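Local atomic coordinates of haloacid delahogenase-like family hydrolase (Xanthomonas campestris pv. campestris, PDB entry 2PKE), a protein that probably acts as a magnesium-dependent phosphatase of the haloacid dehalogenase-like hydrolase family. Residues A36-I41 against L77-T82. Numbering follows the deposited sequence.
Sequences ADFEAI and LSMIET
Phe-38 reaches from helix 28-42 to helix 72-86 and lays one face of its ring against the side chain of Met-79, a selenomethionine. Phe-38 CG stands anti to the Phe-38 backbone N (chi1 177°), which carries the ring across to the other helix. Met-79 CG sits over the ring face, 4.2 Å from the centroid of Phe-38, in a CH-pi contact. It is displaced toward the rim on the CD1 and CE1 side. Beyond CG the Met-79 chain is extended and runs back toward the root of the ring. Its SE stands oblique to the Phe-38 ring, 4.6 Å from the centroid, a Met-aromatic contact. Its methyl CE ends 3.8 Å from Phe-38 CB. The two side chains cross obliquely, and this is the tight part of the contact. Near the far end of the ring, Phe-38 CE1 comes 3.4 Å from Met-79 O.

Thr-82 packs more lightly. Its CB lies oblique to the ring, 4.1 Å from Phe-38 CZ, and CG2 also approaches CZ. The polar branch is tied to its own helix, where Thr-82 OG1 donates to Ser-78 O at 2.6 Å. Ser-78 O also accepts from Thr-82 N, and the two donors come from opposite faces of its carbonyl plane.

The outer side of helix 28-42 is looser. Ala-36 and Ala-40 are exposed there and do not touch helix 72-86. On the far helix, Glu-81 turns to the dimer interface and forms a salt bridge with Arg-104 of the second subunit. Helices 57-68 and 93-107 pack around the pair. Phe-38 and Met-79 thus join two helices of a bundle inserted between strands 15-18 and 129-135, consistent with the C1 cap of haloacid dehalogenase-like hydrolases.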
ATOM      1  N   ALA A  36     -21.123   7.826  12.371  1.00 27.69           N
ATOM      2  CA  ALA A  36     -22.067   8.694  13.098  1.00 26.13           C
ATOM      3  C   ALA A  36     -21.993  10.132  12.621  1.00 25.00           C
ATOM      4  O   ALA A  36     -23.001  10.822  12.621  1.00 24.61           O
ATOM      5  CB  ALA A  36     -21.817   8.632  14.626  1.00 25.87           C
ATOM      6  N   ASP A  37     -20.813  10.600  12.224  1.00 21.88           N
ATOM      7  CA  ASP A  37     -20.698  11.962  11.644  1.00 23.64           C
ATOM      8  C   ASP A  37     -21.350  11.988  10.272  1.00 20.63           C
ATOM      9  O   ASP A  37     -22.060  12.940   9.959  1.00 24.33           O
ATOM     10  CB  ASP A  37     -19.244  12.434  11.537  1.00 23.61           C
ATOM     11  CG  ASP A  37     -18.596  12.705  12.890  1.00 30.12           C
ATOM     12  OD1 ASP A  37     -19.289  13.158  13.818  1.00 44.88           O
ATOM     13  OD2 ASP A  37     -17.379  12.455  13.016  1.00 39.07           O
ATOM     14  N   PHE A  38     -21.131  10.936   9.474  1.00 20.64           N
ATOM     15  CA  PHE A  38     -21.804  10.744   8.175  1.00 21.46           C
ATOM     16  C   PHE A  38     -23.330  10.835   8.321  1.00 24.31           C
ATOM     17  O   PHE A  38     -23.971  11.659   7.683  1.00 25.97           O
ATOM     18  CB  PHE A  38     -21.383   9.394   7.588  1.00 25.04           C
ATOM     19  CG  PHE A  38     -22.048   9.035   6.294  1.00 19.93           C
ATOM     20  CD1 PHE A  38     -21.863   9.807   5.153  1.00 21.58           C
ATOM     21  CD2 PHE A  38     -22.815   7.897   6.182  1.00 23.37           C
ATOM     22  CE1 PHE A  38     -22.449   9.444   3.945  1.00 19.96           C
ATOM     23  CE2 PHE A  38     -23.420   7.560   4.960  1.00 22.93           C
ATOM     24  CZ  PHE A  38     -23.223   8.347   3.861  1.00 19.98           C
ATOM     25  N   GLU A  39     -23.887  10.016   9.206  1.00 24.05           N
ATOM     26  CA  GLU A  39     -25.322  10.006   9.514  1.00 22.90           C
ATOM     27  C   GLU A  39     -25.804  11.382   9.975  1.00 20.25           C
ATOM     28  O   GLU A  39     -26.867  11.838   9.565  1.00 23.35           O
ATOM     29  CB  GLU A  39     -25.588   8.906  10.566  1.00 26.58           C
ATOM     30  CG  GLU A  39     -26.978   8.869  11.204  1.00 16.47           C
ATOM     31  N   ALA A  40     -24.999  12.066  10.788  1.00 23.79           N
ATOM     32  CA  ALA A  40     -25.306  13.437  11.239  1.00 23.33           C
ATOM     33  C   ALA A  40     -25.362  14.391  10.055  1.00 24.07           C
ATOM     34  O   ALA A  40     -26.263  15.206   9.975  1.00 23.52           O
ATOM     35  CB  ALA A  40     -24.311  13.916  12.271  1.00 23.87           C
ATOM     36  N   ILE A  41     -24.429  14.301   9.113  1.00 23.86           N
ATOM     37  CA  ILE A  41     -24.557  15.111   7.859  1.00 22.61           C
ATOM     38  C   ILE A  41     -25.863  14.805   7.093  1.00 23.96           C
ATOM     39  O   ILE A  41     -26.639  15.726   6.705  1.00 21.32           O
ATOM     40  CB  ILE A  41     -23.359  14.911   6.900  1.00 20.04           C
ATOM     41  CG1 ILE A  41     -22.083  15.418   7.550  1.00 21.21           C
ATOM     42  CG2 ILE A  41     -23.601  15.658   5.610  1.00 19.52           C
ATOM     43  CD1 ILE A  41     -20.881  14.851   6.975  1.00 20.13           C
ATOM     44  N   LEU A  77     -14.803   8.027  -0.333  1.00 22.63           N
ATOM     45  CA  LEU A  77     -15.376   8.027  -1.681  1.00 23.44           C
ATOM     46  C   LEU A  77     -16.689   7.230  -1.755  1.00 21.49           C
ATOM     47  O   LEU A  77     -17.634   7.656  -2.434  1.00 24.60           O
ATOM     48  CB  LEU A  77     -14.379   7.479  -2.684  1.00 17.67           C
ATOM     49  CG  LEU A  77     -13.193   8.405  -2.944  1.00 24.68           C
ATOM     50  CD1 LEU A  77     -12.133   7.554  -3.637  1.00 19.32           C
ATOM     51  CD2 LEU A  77     -13.551   9.705  -3.757  1.00 30.16           C
ATOM     52  N   SER A  78     -16.763   6.115  -1.038  1.00 20.78           N
ATOM     53  CA  SER A  78     -18.034   5.366  -0.973  1.00 19.50           C
ATOM     54  C   SER A  78     -19.116   6.174  -0.217  1.00 19.10           C
ATOM     55  O   SER A  78     -20.273   6.126  -0.563  1.00 21.47           O
ATOM     56  CB  SER A  78     -17.815   4.017  -0.342  1.00 21.46           C
ATOM     57  OG  SER A  78     -16.947   3.194  -1.143  1.00 22.41           O
HETATM   58  N   MSE A  79     -18.730   6.901   0.826  1.00 18.36           N
HETATM   59  CA  MSE A  79     -19.656   7.776   1.553  1.00 18.36           C
HETATM   60  C   MSE A  79     -20.152   8.880   0.675  1.00 16.46           C
HETATM   61  O   MSE A  79     -21.278   9.269   0.803  1.00 16.72           O
HETATM   62  CB  MSE A  79     -19.008   8.399   2.787  1.00 18.81           C
HETATM   63  CG  MSE A  79     -18.834   7.429   3.938  1.00 20.72           C
HETATM   64 SE   MSE A  79     -18.090   8.344   5.471  0.75 19.88          SE
HETATM   65  CE  MSE A  79     -18.594   6.946   6.735  1.00 20.95           C
ATOM     66  N   ILE A  80     -19.307   9.448  -0.169  1.00 15.92           N
ATOM     67  CA  ILE A  80     -19.732  10.570  -1.020  1.00 19.64           C
ATOM     68  C   ILE A  80     -20.810  10.024  -1.972  1.00 22.07           C
ATOM     69  O   ILE A  80     -21.925  10.595  -2.130  1.00 21.65           O
ATOM     70  CB  ILE A  80     -18.535  11.244  -1.797  1.00 20.72           C
ATOM     71  CG1 ILE A  80     -17.674  12.111  -0.840  1.00 22.68           C
ATOM     72  CG2 ILE A  80     -19.070  12.098  -2.970  1.00 18.67           C
ATOM     73  CD1 ILE A  80     -16.194  12.316  -1.261  1.00 19.24           C
ATOM     74  N   GLU A  81     -20.474   8.897  -2.580  1.00 20.77           N
ATOM     75  CA  GLU A  81     -21.338   8.239  -3.549  1.00 23.56           C
ATOM     76  C   GLU A  81     -22.674   7.856  -2.918  1.00 20.67           C
ATOM     77  O   GLU A  81     -23.738   8.073  -3.486  1.00 21.99           O
ATOM     78  CB  GLU A  81     -20.568   7.048  -4.107  1.00 24.85           C
ATOM     79  CG  GLU A  81     -20.997   6.551  -5.441  1.00 39.40           C
ATOM     80  CD  GLU A  81     -19.855   5.856  -6.186  1.00 47.89           C
ATOM     81  OE1 GLU A  81     -19.198   4.961  -5.602  1.00 43.22           O
ATOM     82  OE2 GLU A  81     -19.615   6.219  -7.357  1.00 50.67           O
ATOM     83  N   THR A  82     -22.620   7.308  -1.717  1.00 21.99           N
ATOM     84  CA  THR A  82     -23.835   6.950  -0.975  1.00 21.08           C
ATOM     85  C   THR A  82     -24.727   8.150  -0.634  1.00 21.00           C
ATOM     86  O   THR A  82     -25.968   8.067  -0.741  1.00 24.14           O
ATOM     87  CB  THR A  82     -23.485   6.274   0.343  1.00 21.61           C
ATOM     88  OG1 THR A  82     -22.610   5.156   0.122  1.00 18.74           O
ATOM     89  CG2 THR A  82     -24.735   5.773   1.031  1.00 16.53           C
TER